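Protein SCO1 homolog 1, mitochondrial (Arabidopsis thaliana, PDB 6N5U) binds copper(I) and is thought to act as a mitochondrial metallochaperone that helps insert copper into cytochrome c oxidase. Local coordinates at residues 33-38 against 111-116; 50-55 against 155-160; 66-71 against 163-168; 135-140 against 146-151. One frame throughout, in Å; residues are numbered along the deposited sequence.

Contact 1: 33-38 against 111-116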
loop_
_atom_site.group_PDB
_atom_site.type_symbol
_atom_site.label_atom_id
_atom_site.label_comp_id
_atom_site.label_asym_id
_atom_site.label_seq_id
_atom_site.Cartn_x
_atom_site.Cartn_y
_atom_site.Cartn_z
ATOM N N THR A 33 -0.852 -3.417 -9.745
ATOM C CA THR A 33 -0.393 -2.915 -8.454
ATOM C C THR A 33 -1.496 -2.887 -7.401
ATOM O O THR A 33 -2.644 -2.560 -7.723
ATOM C CB THR A 33 0.224 -1.525 -8.700
ATOM O OG1 THR A 33 1.318 -1.651 -9.609
ATOM C CG2 THR A 33 0.690 -0.834 -7.437
ATOM N N ILE A 34 -1.142 -3.202 -6.138
ATOM C CA ILE A 34 -2.074 -3.111 -5.007
ATOM C C ILE A 34 -1.480 -2.129 -4.017
ATOM O O ILE A 34 -0.399 -2.390 -3.509
ATOM C CB ILE A 34 -2.474 -4.469 -4.342
ATOM C CG1 ILE A 34 -3.115 -5.441 -5.363
ATOM C CG2 ILE A 34 -3.427 -4.220 -3.158
ATOM C CD1 ILE A 34 -3.237 -6.905 -4.911
ATOM N N LEU A 35 -2.164 -0.991 -3.752
ATOM C CA LEU A 35 -1.663 0.051 -2.834
ATOM C C LEU A 35 -2.330 -0.067 -1.467
ATOM O O LEU A 35 -3.553 -0.138 -1.403
ATOM C CB LEU A 35 -1.890 1.477 -3.375
ATOM C CG LEU A 35 -1.569 1.814 -4.826
ATOM C CD1 LEU A 35 -2.305 3.071 -5.232
ATOM C CD2 LEU A 35 -0.101 2.082 -5.030
ATOM N N TYR A 36 -1.536 -0.112 -0.390
ATOM C CA TYR A 36 -2.020 -0.210 0.986
ATOM C C TYR A 36 -1.447 0.973 1.738
ATOM O O TYR A 36 -0.232 1.205 1.711
ATOM C CB TYR A 36 -1.646 -1.567 1.678
ATOM C CG TYR A 36 -2.023 -1.623 3.148
ATOM C CD1 TYR A 36 -3.342 -1.836 3.542
ATOM C CD2 TYR A 36 -1.079 -1.372 4.143
ATOM C CE1 TYR A 36 -3.719 -1.776 4.888
ATOM C CE2 TYR A 36 -1.442 -1.312 5.492
ATOM C CZ TYR A 36 -2.762 -1.528 5.862
ATOM O OH TYR A 36 -3.137 -1.485 7.186
ATOM N N PHE A 37 -2.314 1.735 2.391
ATOM C CA PHE A 37 -1.870 2.902 3.160
ATOM C C PHE A 37 -1.764 2.457 4.616
ATOM O O PHE A 37 -2.705 1.844 5.146
ATOM C CB PHE A 37 -2.856 4.076 2.979
ATOM C CG PHE A 37 -2.822 4.753 1.616
ATOM C CD1 PHE A 37 -3.389 4.143 0.499
ATOM C CD2 PHE A 37 -2.249 6.016 1.461
ATOM C CE1 PHE A 37 -3.337 4.749 -0.754
ATOM C CE2 PHE A 37 -2.206 6.630 0.202
ATOM C CZ PHE A 37 -2.741 5.981 -0.898
ATOM N N GLY A 38 -0.603 2.697 5.210
ATOM C CA GLY A 38 -0.335 2.299 6.585
ATOM C C GLY A 38 0.736 3.120 7.261
ATOM O O GLY A 38 1.093 4.183 6.762
ATOM N N ARG A 111 -5.201 12.533 -0.124
ATOM C CA ARG A 111 -6.326 13.278 -0.689
ATOM C C ARG A 111 -6.768 12.636 -2.009
ATOM O O ARG A 111 -7.947 12.341 -2.152
ATOM C CB ARG A 111 -5.932 14.731 -0.953
ATOM C CG ARG A 111 -7.073 15.715 -0.797
ATOM C CD ARG A 111 -6.874 17.001 -1.585
ATOM N NE ARG A 111 -5.538 17.583 -1.460
ATOM C CZ ARG A 111 -5.132 18.349 -0.450
ATOM N NH1 ARG A 111 -5.953 18.623 0.555
ATOM N NH2 ARG A 111 -3.896 18.835 -0.432
ATOM N N SER A 112 -5.812 12.389 -2.941
ATOM C CA SER A 112 -6.030 11.800 -4.261
ATOM C C SER A 112 -6.740 10.451 -4.190
ATOM O O SER A 112 -7.662 10.194 -4.967
ATOM C CB SER A 112 -4.709 11.673 -5.012
ATOM O OG SER A 112 -4.292 12.933 -5.509
ATOM N N TYR A 113 -6.341 9.623 -3.232
ATOM C CA TYR A 113 -6.891 8.287 -3.011
ATOM C C TYR A 113 -8.069 8.299 -2.025
ATOM O O TYR A 113 -8.630 7.261 -1.749
ATOM C CB TYR A 113 -5.759 7.295 -2.606
ATOM C CG TYR A 113 -4.891 6.968 -3.805
ATOM C CD1 TYR A 113 -3.848 7.808 -4.183
ATOM C CD2 TYR A 113 -5.206 5.904 -4.649
ATOM C CE1 TYR A 113 -3.115 7.577 -5.346
ATOM C CE2 TYR A 113 -4.479 5.661 -5.816
ATOM C CZ TYR A 113 -3.428 6.497 -6.157
ATOM O OH TYR A 113 -2.714 6.272 -7.313
ATOM N N ARG A 114 -8.481 9.476 -1.546
ATOM C CA ARG A 114 -9.605 9.611 -0.609
ATOM C C ARG A 114 -9.350 8.822 0.687
ATOM O O ARG A 114 -10.203 8.072 1.167
ATOM C CB ARG A 114 -10.970 9.267 -1.266
ATOM C CG ARG A 114 -11.209 9.786 -2.705
ATOM C CD ARG A 114 -10.960 11.266 -2.821
ATOM N NE ARG A 114 -11.419 11.817 -4.085
ATOM C CZ ARG A 114 -10.969 12.957 -4.593
ATOM N NH1 ARG A 114 -10.007 13.632 -3.975
ATOM N NH2 ARG A 114 -11.468 13.425 -5.730
ATOM N N VAL A 115 -8.150 8.982 1.231
ATOM C CA VAL A 115 -7.717 8.307 2.448
ATOM C C VAL A 115 -7.775 9.273 3.645
ATOM O O VAL A 115 -7.272 10.400 3.574
ATOM C CB VAL A 115 -6.308 7.658 2.270
ATOM C CG1 VAL A 115 -5.759 7.119 3.589
ATOM C CG2 VAL A 115 -6.344 6.552 1.218
ATOM N N TYR A 116 -8.401 8.819 4.738
ATOM C CA TYR A 116 -8.454 9.545 5.996
ATOM C C TYR A 116 -7.222 9.110 6.818
ATOM O O TYR A 116 -6.905 7.920 6.869
ATOM C CB TYR A 116 -9.758 9.194 6.753
ATOM C CG TYR A 116 -9.664 9.363 8.256
ATOM C CD1 TYR A 116 -9.645 10.627 8.836
ATOM C CD2 TYR A 116 -9.575 8.256 9.099
ATOM C CE1 TYR A 116 -9.510 10.788 10.211
ATOM C CE2 TYR A 116 -9.477 8.407 10.481
ATOM C CZ TYR A 116 -9.442 9.677 11.032
ATOM O OH TYR A 116 -9.342 9.843 12.392
#
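Val115 CG2 sits squarely over one face of the Phe37 ring, 3.8 Å from the ring centroid and only 8° off its normal, a CH-pi contact. The methyl is nearly equidistant from the ring atoms, so it lies over the middle of the ring rather than over one edge. Tyr113 meets the same ring at its far end: Phe37 CZ lies 3.7 Å from Tyr113 CB. The two rings form an oblique aromatic pair with planes inclined at 44° and centroids 5.7 Å apart. Tyr113 in turn receives Leu35, whose CD1 approaches obliquely near CE2 and CZ of the phenol. Phe37 CG is anti to the carbonyl carbon (chi1 -72°), which carries the ring off the strand to meet Val115 and Tyr113 together. A serine in place of Phe37 would probably open a gap between the strand and the turn after the helix and leave the Val115 methyl without its aromatic seat. Behind the apolar contact, Arg114 has positive phi in a Schellman motif. Arg111 O there accepts from Arg114 N and NH1 on opposite faces of its plane. Strand 32-38 thus packs against the turn that follows helix 103-112 in the buried core of the thioredoxin fold, near the copper site: the Val115 side chain is about 5 Å from that of the copper ligand His131, and the Phe37 side chain about 9 Å from the copper(I) ion.

Contact 2: 50-55 against 155-160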
loop_
_atom_site.group_PDB
_atom_site.type_symbol
_atom_site.label_atom_id
_atom_site.label_comp_id
_atom_site.label_asym_id
_atom_site.label_seq_id
_atom_site.Cartn_x
_atom_site.Cartn_y
_atom_site.Cartn_z
ATOM N N LEU A 50 -0.800 -6.476 5.655
ATOM C CA LEU A 50 0.348 -6.712 4.797
ATOM C C LEU A 50 0.670 -8.177 4.703
ATOM O O LEU A 50 0.997 -8.643 3.613
ATOM C CB LEU A 50 1.572 -5.904 5.223
ATOM C CG LEU A 50 1.533 -4.402 4.924
ATOM C CD1 LEU A 50 2.638 -3.704 5.674
ATOM C CD2 LEU A 50 1.594 -4.114 3.393
ATOM N N ILE A 51 0.555 -8.924 5.818
ATOM C CA ILE A 51 0.801 -10.378 5.783
ATOM C C ILE A 51 -0.208 -10.985 4.776
ATOM O O ILE A 51 0.214 -11.730 3.881
ATOM C CB ILE A 51 0.775 -11.071 7.190
ATOM C CG1 ILE A 51 2.000 -10.700 8.038
ATOM C CG2 ILE A 51 0.681 -12.595 7.046
ATOM C CD1 ILE A 51 1.797 -10.854 9.566
ATOM N N LYS A 52 -1.517 -10.594 4.894
ATOM C CA LYS A 52 -2.627 -10.969 4.000
ATOM C C LYS A 52 -2.251 -10.635 2.555
ATOM O O LYS A 52 -2.311 -11.507 1.703
ATOM C CB LYS A 52 -3.907 -10.189 4.373
ATOM C CG LYS A 52 -5.185 -10.665 3.660
ATOM C CD LYS A 52 -6.207 -9.557 3.372
ATOM C CE LYS A 52 -6.728 -8.826 4.589
ATOM N NZ LYS A 52 -7.731 -7.799 4.201
ATOM N N LEU A 53 -1.805 -9.386 2.303
ATOM C CA LEU A 53 -1.382 -8.913 0.988
ATOM C C LEU A 53 -0.205 -9.707 0.400
ATOM O O LEU A 53 -0.275 -10.092 -0.761
ATOM C CB LEU A 53 -1.084 -7.404 1.022
ATOM C CG LEU A 53 -0.685 -6.745 -0.297
ATOM C CD1 LEU A 53 -1.732 -7.008 -1.400
ATOM C CD2 LEU A 53 -0.418 -5.244 -0.092
ATOM N N ALA A 54 0.849 -9.979 1.190
ATOM C CA ALA A 54 2.017 -10.711 0.740
ATOM C C ALA A 54 1.629 -12.123 0.337
ATOM O O ALA A 54 2.017 -12.568 -0.746
ATOM C CB ALA A 54 3.048 -10.738 1.840
ATOM N N ALA A 55 0.798 -12.803 1.155
ATOM C CA ALA A 55 0.342 -14.161 0.854
ATOM C C ALA A 55 -0.598 -14.154 -0.338
ATOM O O ALA A 55 -0.592 -15.117 -1.110
ATOM C CB ALA A 55 -0.328 -14.781 2.065
ATOM N N ASP A 155 -8.006 -15.585 0.680
ATOM C CA ASP A 155 -8.777 -16.209 -0.382
ATOM C C ASP A 155 -9.696 -15.226 -1.106
ATOM O O ASP A 155 -9.719 -15.233 -2.328
ATOM C CB ASP A 155 -9.542 -17.438 0.132
ATOM C CG ASP A 155 -8.678 -18.615 0.524
ATOM O OD1 ASP A 155 -7.472 -18.599 0.204
ATOM O OD2 ASP A 155 -9.220 -19.571 1.129
ATOM N N SER A 156 -10.411 -14.362 -0.374
ATOM C CA SER A 156 -11.319 -13.409 -1.023
ATOM C C SER A 156 -10.598 -12.257 -1.748
ATOM O O SER A 156 -11.177 -11.646 -2.653
ATOM C CB SER A 156 -12.368 -12.885 -0.050
ATOM O OG SER A 156 -11.823 -12.611 1.228
ATOM N N LEU A 157 -9.332 -11.984 -1.371
ATOM C CA LEU A 157 -8.496 -10.972 -2.016
ATOM C C LEU A 157 -7.951 -11.568 -3.312
ATOM O O LEU A 157 -8.131 -10.974 -4.380
ATOM C CB LEU A 157 -7.346 -10.486 -1.092
ATOM C CG LEU A 157 -6.440 -9.325 -1.615
ATOM C CD1 LEU A 157 -7.269 -8.146 -2.110
ATOM C CD2 LEU A 157 -5.465 -8.850 -0.549
ATOM N N THR A 158 -7.341 -12.772 -3.215
ATOM C CA THR A 158 -6.771 -13.514 -4.340
ATOM C C THR A 158 -7.830 -13.700 -5.423
ATOM O O THR A 158 -7.663 -13.153 -6.512
ATOM C CB THR A 158 -6.156 -14.827 -3.851
ATOM O OG1 THR A 158 -5.156 -14.529 -2.869
ATOM C CG2 THR A 158 -5.566 -15.658 -4.979
ATOM N N ASP A 159 -8.952 -14.387 -5.095
ATOM C CA ASP A 159 -10.073 -14.663 -6.004
ATOM C C ASP A 159 -10.559 -13.426 -6.729
ATOM O O ASP A 159 -10.750 -13.468 -7.946
ATOM C CB ASP A 159 -11.251 -15.319 -5.264
ATOM C CG ASP A 159 -10.989 -16.684 -4.668
ATOM O OD1 ASP A 159 -9.992 -17.342 -5.081
ATOM O OD2 ASP A 159 -11.771 -17.100 -3.786
ATOM N N GLY A 160 -10.752 -12.351 -5.967
ATOM C CA GLY A 160 -11.171 -11.057 -6.470
ATOM C C GLY A 160 -10.174 -10.444 -7.431
ATOM O O GLY A 160 -10.535 -10.129 -8.562
#
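Leu157 is the residue of 155-160 that carries the contact, wedging its isobutyl group against Lys52 and Leu53 of 50-55. One turn of helix 154-167 leads up to it: Ser156, just before, turns its hydroxyl back to Asp153 N, while the Leu157 side chain heads for the other helix. Leu157 CG is anti to the backbone N (chi1 -175°), an extended start that carries CD2 to the other helix. This one methyl does the touching, lying 4.1 Å from Lys52 CD and 4.2 Å from Leu53 CD1. The Lys52 chain crosses Leu157 at about a right angle and offers its aliphatic middle, while its NZ forms a salt bridge with Glu49 OE1. Leu53 starts out pointing away, yet its end bends back to complete the apolar patch. Thr158 follows, its OG1 bonded to Val154 O and its side chain against Ala56, Lys59 and Asn63 further along helix 45-64. The backbones stay well separated, with the CA atoms of Leu53 and Leu157 8.0 Å apart, and no hydrogen bond joins the segments. Met135 of strand 135-138 touches both Lys52 and Leu157, so the two helices meet over this part of the central sheet.

Contact 3: 66-71 against 163-168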
loop_
_atom_site.group_PDB
_atom_site.type_symbol
_atom_site.label_atom_id
_atom_site.label_comp_id
_atom_site.label_asym_id
_atom_site.label_seq_id
_atom_site.Cartn_x
_atom_site.Cartn_y
_atom_site.Cartn_z
ATOM N N VAL A 66 0.072 -14.011 -13.033
ATOM C CA VAL A 66 0.289 -12.551 -13.029
ATOM C C VAL A 66 1.076 -12.068 -11.803
ATOM O O VAL A 66 0.690 -12.345 -10.664
ATOM C CB VAL A 66 -1.048 -11.750 -13.202
ATOM C CG1 VAL A 66 -0.826 -10.237 -13.132
ATOM C CG2 VAL A 66 -1.771 -12.127 -14.497
ATOM N N ASP A 67 2.147 -11.296 -12.046
ATOM C CA ASP A 67 2.929 -10.663 -10.984
ATOM C C ASP A 67 2.220 -9.357 -10.595
ATOM O O ASP A 67 2.054 -8.450 -11.423
ATOM C CB ASP A 67 4.377 -10.394 -11.435
ATOM C CG ASP A 67 5.243 -11.633 -11.432
ATOM O OD1 ASP A 67 5.548 -12.139 -10.328
ATOM O OD2 ASP A 67 5.614 -12.103 -12.536
ATOM N N VAL A 68 1.725 -9.308 -9.359
ATOM C CA VAL A 68 1.052 -8.127 -8.830
ATOM C C VAL A 68 2.013 -7.498 -7.829
ATOM O O VAL A 68 2.591 -8.216 -7.007
ATOM C CB VAL A 68 -0.350 -8.423 -8.248
ATOM C CG1 VAL A 68 -1.013 -7.144 -7.767
ATOM C CG2 VAL A 68 -1.234 -9.106 -9.284
ATOM N N VAL A 69 2.238 -6.169 -7.938
ATOM C CA VAL A 69 3.185 -5.468 -7.078
ATOM C C VAL A 69 2.500 -4.878 -5.863
ATOM O O VAL A 69 1.678 -3.979 -6.019
ATOM C CB VAL A 69 4.068 -4.419 -7.815
ATOM C CG1 VAL A 69 5.155 -3.868 -6.893
ATOM C CG2 VAL A 69 4.682 -4.994 -9.090
ATOM N N PRO A 70 2.860 -5.333 -4.637
ATOM C CA PRO A 70 2.278 -4.712 -3.444
ATOM C C PRO A 70 3.017 -3.403 -3.168
ATOM O O PRO A 70 4.246 -3.325 -3.366
ATOM C CB PRO A 70 2.501 -5.767 -2.352
ATOM C CG PRO A 70 3.715 -6.546 -2.792
ATOM C CD PRO A 70 3.847 -6.389 -4.282
ATOM N N VAL A 71 2.257 -2.357 -2.781
ATOM C CA VAL A 71 2.803 -1.046 -2.465
ATOM C C VAL A 71 2.322 -0.535 -1.089
ATOM O O VAL A 71 1.126 -0.294 -0.893
ATOM C CB VAL A 71 2.551 -0.018 -3.604
ATOM C CG1 VAL A 71 2.985 1.402 -3.198
ATOM C CG2 VAL A 71 3.229 -0.448 -4.905
ATOM N N LYS A 163 -10.053 -12.407 -10.630
ATOM C CA LYS A 163 -11.274 -12.175 -11.419
ATOM C C LYS A 163 -11.183 -10.875 -12.214
ATOM O O LYS A 163 -11.486 -10.858 -13.409
ATOM C CB LYS A 163 -12.532 -12.176 -10.519
ATOM C CG LYS A 163 -13.848 -12.011 -11.296
ATOM C CD LYS A 163 -15.059 -12.165 -10.403
ATOM C CE LYS A 163 -16.302 -12.348 -11.235
ATOM N NZ LYS A 163 -17.462 -12.799 -10.415
ATOM N N GLU A 164 -10.748 -9.799 -11.554
ATOM C CA GLU A 164 -10.578 -8.485 -12.152
ATOM C C GLU A 164 -9.577 -8.512 -13.310
ATOM O O GLU A 164 -9.933 -8.095 -14.411
ATOM C CB GLU A 164 -10.184 -7.441 -11.085
ATOM C CG GLU A 164 -11.290 -7.067 -10.104
ATOM C CD GLU A 164 -12.583 -6.573 -10.723
ATOM O OE1 GLU A 164 -12.527 -5.903 -11.780
ATOM O OE2 GLU A 164 -13.657 -6.869 -10.157
ATOM N N ILE A 165 -8.367 -9.069 -13.083
ATOM C CA ILE A 165 -7.282 -9.157 -14.078
ATOM C C ILE A 165 -7.756 -9.789 -15.390
ATOM O O ILE A 165 -7.514 -9.222 -16.462
ATOM C CB ILE A 165 -5.996 -9.848 -13.515
ATOM C CG1 ILE A 165 -5.387 -9.029 -12.368
ATOM C CG2 ILE A 165 -4.955 -10.064 -14.628
ATOM C CD1 ILE A 165 -4.371 -9.740 -11.518
ATOM N N ARG A 166 -8.457 -10.935 -15.289
ATOM C CA ARG A 166 -8.958 -11.700 -16.434
ATOM C C ARG A 166 -10.018 -10.944 -17.233
ATOM O O ARG A 166 -10.014 -11.022 -18.462
ATOM C CB ARG A 166 -9.448 -13.096 -16.007
ATOM C CG ARG A 166 -8.436 -13.985 -15.241
ATOM C CD ARG A 166 -7.058 -14.081 -15.881
ATOM N NE ARG A 166 -6.396 -15.358 -15.615
ATOM C CZ ARG A 166 -5.175 -15.669 -16.047
ATOM N NH1 ARG A 166 -4.471 -14.797 -16.764
ATOM N NH2 ARG A 166 -4.648 -16.856 -15.769
ATOM N N GLN A 167 -10.889 -10.182 -16.535
ATOM C CA GLN A 167 -11.955 -9.353 -17.115
ATOM C C GLN A 167 -11.463 -7.996 -17.649
ATOM O O GLN A 167 -12.231 -7.304 -18.321
ATOM C CB GLN A 167 -13.049 -9.102 -16.065
ATOM C CG GLN A 167 -13.909 -10.318 -15.755
ATOM C CD GLN A 167 -15.021 -10.005 -14.776
ATOM O OE1 GLN A 167 -14.949 -9.076 -13.947
ATOM N NE2 GLN A 167 -16.087 -10.790 -14.855
ATOM N N TYR A 168 -10.218 -7.600 -17.319
ATOM C CA TYR A 168 -9.643 -6.318 -17.727
ATOM C C TYR A 168 -8.920 -6.452 -19.053
ATOM O O TYR A 168 -9.512 -6.187 -20.093
ATOM C CB TYR A 168 -8.694 -5.775 -16.638
ATOM C CG TYR A 168 -8.488 -4.274 -16.694
ATOM C CD1 TYR A 168 -9.352 -3.405 -16.034
ATOM C CD2 TYR A 168 -7.423 -3.721 -17.403
ATOM C CE1 TYR A 168 -9.184 -2.022 -16.101
ATOM C CE2 TYR A 168 -7.239 -2.339 -17.471
ATOM C CZ TYR A 168 -8.122 -1.491 -16.817
ATOM O OH TYR A 168 -7.972 -0.119 -16.868
#
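Ile165 and Val66 reach toward each other tip to tip, branch against branch. Ile165 CG2 meets Val66 CG2 at 3.8 Å, and Ile165 CD1 meets the other methyl, Val66 CG1, at 3.9 Å, so both methyls of the valine are engaged. Ile165 CG1 is anti to the carbonyl carbon (chi1 -63°), and the chain then runs on extended, which pushes CD1 out far enough to serve a second residue. Val68, two residues further on, crosses the isoleucine obliquely and brings its CG2 to 3.9 Å from that same CD1. The end of Ile165 therefore lies against Val66 and Val68 at once. Arg166 closes the outer margin: its chain turns back so that NH1 comes to 4.4 Å from Val66 CG2, an oblique and loose approach to the guanidinium at the more exposed side. Apart from this long approach, the contacts across the segments are between apolar side chains, and no hydrogen bond spans them; the closest CA atoms, of Val66 and Ile165, are 8.4 Å apart. The last turns of helix 154-167 thus lie beside residues 66-68, where the chain leads into the strand and Val68 also touches Ile57 and Ile60 of helix 45-64 and Ile34 of strand 32-38. Ile165 rests on Trp32 as well, and Tyr168 meets the Trp32 ring edge-to-face, so the modelled C-terminal end packs across neighbouring strands of the central sheet.

Contact 4: 135-140 against 146-151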
loop_
_atom_site.group_PDB
_atom_site.type_symbol
_atom_site.label_atom_id
_atom_site.label_comp_id
_atom_site.label_asym_id
_atom_site.label_seq_id
_atom_site.Cartn_x
_atom_site.Cartn_y
_atom_site.Cartn_z
ATOM N N MET A 135 -7.182 -1.115 0.456
ATOM C CA MET A 135 -6.324 -1.669 -0.587
ATOM C C MET A 135 -6.935 -1.270 -1.919
ATOM O O MET A 135 -8.165 -1.332 -2.099
ATOM C CB MET A 135 -6.134 -3.195 -0.491
ATOM C CG MET A 135 -5.301 -3.606 0.682
ATOM S SD MET A 135 -5.155 -5.362 0.985
ATOM C CE MET A 135 -6.960 -5.827 1.244
ATOM N N TYR A 136 -6.074 -0.849 -2.846
ATOM C CA TYR A 136 -6.500 -0.356 -4.150
ATOM C C TYR A 136 -5.828 -1.122 -5.254
ATOM O O TYR A 136 -4.603 -1.060 -5.384
ATOM C CB TYR A 136 -6.144 1.138 -4.297
ATOM C CG TYR A 136 -6.868 2.077 -3.370
ATOM C CD1 TYR A 136 -8.221 2.353 -3.544
ATOM C CD2 TYR A 136 -6.190 2.753 -2.360
ATOM C CE1 TYR A 136 -8.888 3.261 -2.727
ATOM C CE2 TYR A 136 -6.844 3.681 -1.545
ATOM C CZ TYR A 136 -8.195 3.933 -1.734
ATOM O OH TYR A 136 -8.899 4.750 -0.885
ATOM N N LEU A 137 -6.610 -1.837 -6.057
ATOM C CA LEU A 137 -6.015 -2.582 -7.149
ATOM C C LEU A 137 -5.990 -1.653 -8.357
ATOM O O LEU A 137 -7.037 -1.334 -8.926
ATOM C CB LEU A 137 -6.765 -3.916 -7.400
ATOM C CG LEU A 137 -6.564 -4.625 -8.751
ATOM C CD1 LEU A 137 -5.276 -5.438 -8.775
ATOM C CD2 LEU A 137 -7.749 -5.475 -9.081
ATOM N N MET A 138 -4.791 -1.148 -8.671
ATOM C CA MET A 138 -4.484 -0.294 -9.818
ATOM C C MET A 138 -4.049 -1.242 -10.930
ATOM O O MET A 138 -3.472 -2.295 -10.640
ATOM C CB MET A 138 -3.309 0.659 -9.502
ATOM C CG MET A 138 -3.553 1.604 -8.347
ATOM S SD MET A 138 -4.948 2.726 -8.615
ATOM C CE MET A 138 -5.933 2.212 -7.351
ATOM N N SER A 139 -4.315 -0.872 -12.189
ATOM C CA SER A 139 -3.958 -1.676 -13.357
ATOM C C SER A 139 -2.536 -1.339 -13.929
ATOM O O SER A 139 -1.866 -0.459 -13.364
ATOM C CB SER A 139 -5.050 -1.566 -14.418
ATOM O OG SER A 139 -5.407 -0.223 -14.697
ATOM N N PRO A 140 -2.040 -2.006 -15.019
ATOM C CA PRO A 140 -0.699 -1.673 -15.543
ATOM C C PRO A 140 -0.552 -0.270 -16.146
ATOM O O PRO A 140 0.569 0.135 -16.468
ATOM C CB PRO A 140 -0.436 -2.777 -16.575
ATOM C CG PRO A 140 -1.416 -3.859 -16.247
ATOM C CD PRO A 140 -2.625 -3.117 -15.797
ATOM N N LYS A 146 -10.361 -1.952 -8.532
ATOM C CA LYS A 146 -11.188 -2.392 -7.407
ATOM C C LYS A 146 -10.599 -2.055 -6.032
ATOM O O LYS A 146 -9.383 -2.032 -5.848
ATOM C CB LYS A 146 -11.492 -3.895 -7.512
ATOM C CG LYS A 146 -12.776 -4.335 -6.803
ATOM C CD LYS A 146 -13.888 -4.602 -7.777
ATOM C CE LYS A 146 -15.168 -4.885 -7.056
ATOM N NZ LYS A 146 -16.295 -4.956 -8.001
ATOM N N PHE A 147 -11.495 -1.803 -5.074
ATOM C CA PHE A 147 -11.198 -1.537 -3.679
ATOM C C PHE A 147 -11.403 -2.836 -2.861
ATOM O O PHE A 147 -12.299 -3.633 -3.172
ATOM C CB PHE A 147 -12.086 -0.388 -3.151
ATOM C CG PHE A 147 -12.115 -0.312 -1.643
ATOM C CD1 PHE A 147 -11.030 0.204 -0.935
ATOM C CD2 PHE A 147 -13.177 -0.853 -0.920
ATOM C CE1 PHE A 147 -11.017 0.189 0.467
ATOM C CE2 PHE A 147 -13.162 -0.860 0.486
ATOM C CZ PHE A 147 -12.089 -0.326 1.170
ATOM N N TYR A 148 -10.573 -3.034 -1.808
ATOM C CA TYR A 148 -10.637 -4.185 -0.895
ATOM C C TYR A 148 -10.465 -3.734 0.573
ATOM O O TYR A 148 -9.391 -3.242 0.967
ATOM C CB TYR A 148 -9.592 -5.254 -1.275
ATOM C CG TYR A 148 -9.800 -5.847 -2.651
ATOM C CD1 TYR A 148 -10.656 -6.928 -2.845
ATOM C CD2 TYR A 148 -9.116 -5.348 -3.755
ATOM C CE1 TYR A 148 -10.866 -7.461 -4.112
ATOM C CE2 TYR A 148 -9.310 -5.881 -5.026
ATOM C CZ TYR A 148 -10.189 -6.935 -5.200
ATOM O OH TYR A 148 -10.392 -7.448 -6.454
ATOM N N GLY A 149 -11.524 -3.920 1.359
ATOM C CA GLY A 149 -11.552 -3.563 2.774
ATOM C C GLY A 149 -10.923 -4.567 3.733
ATOM O O GLY A 149 -10.323 -5.565 3.313
ATOM N N LYS A 150 -11.058 -4.287 5.049
ATOM C CA LYS A 150 -10.541 -5.085 6.173
ATOM C C LYS A 150 -11.141 -6.495 6.231
ATOM O O LYS A 150 -10.455 -7.435 6.627
ATOM C CB LYS A 150 -10.794 -4.330 7.510
ATOM C CG LYS A 150 -10.400 -5.068 8.810
ATOM C CD LYS A 150 -8.868 -5.218 9.025
ATOM C CE LYS A 150 -8.479 -6.314 10.015
ATOM N NZ LYS A 150 -6.997 -6.541 10.097
ATOM N N ASN A 151 -12.409 -6.637 5.838
ATOM C CA ASN A 151 -13.174 -7.885 5.903
ATOM C C ASN A 151 -12.674 -9.058 4.997
ATOM O O ASN A 151 -12.990 -10.225 5.288
ATOM C CB ASN A 151 -14.648 -7.602 5.648
ATOM C CG ASN A 151 -15.307 -6.848 6.779
ATOM O OD1 ASN A 151 -14.683 -6.476 7.790
ATOM N ND2 ASN A 151 -16.600 -6.611 6.633
#
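Leu137 N donates to Lys146 O at 2.8 Å, the straightest bond between the two strands at 172° and nearly in line with the C=O. Tyr148 N to Met135 O follows at 3.0 Å, more bent at 153°; the return bonds, Lys146 N to Leu137 O and Met135 N to Tyr148 O, are both weak. Phe147 CA adds a CA-H...O contact to Met135 O at 3.4 Å. Around this antiparallel ladder, Met135, Leu137 and Tyr148 share the face that looks to helix 154-167. A bend at chi3 (-60°) turns Met135 CE onto Tyr148 CB, 3.7 Å away, while Leu137 CB lies at the edge of the Tyr148 ring, near its plane. On the other face Tyr136 CE1 and Phe147 CD1 meet obliquely at 4.1 Å. The straight Leu137-Lys146 bond sets the antiparallel pairing of edge strand 144-148 with its hairpin partner, and apolar side chains pack on both faces of the hairpin.

Contacts 1, 3 and 4 all reach the central mixed sheet, in which strands 68-74, 32-38, 135-138 and 144-148 lie side by side. Contact 2 joins helices 45-64 and 154-167, and contact 3 uses the latter helix again, their centres about 12 Å apart. Contacts 1 and 4, centres about 9 Å apart, touch through neighbouring strands; the centre of contact 1 is about 17 Å from those of contacts 2 and 3. Along the chain, contacts 1, 2 and 3 interleave; contact 4 opens after contact 1 closes, its hairpin falling between the two partners of contacts 2 and 3. The C-terminal helix is thereby tied back to early elements, giving the compact thioredoxin-fold domain that makes up this piece of the longer protein, its copper site nearest contact 1.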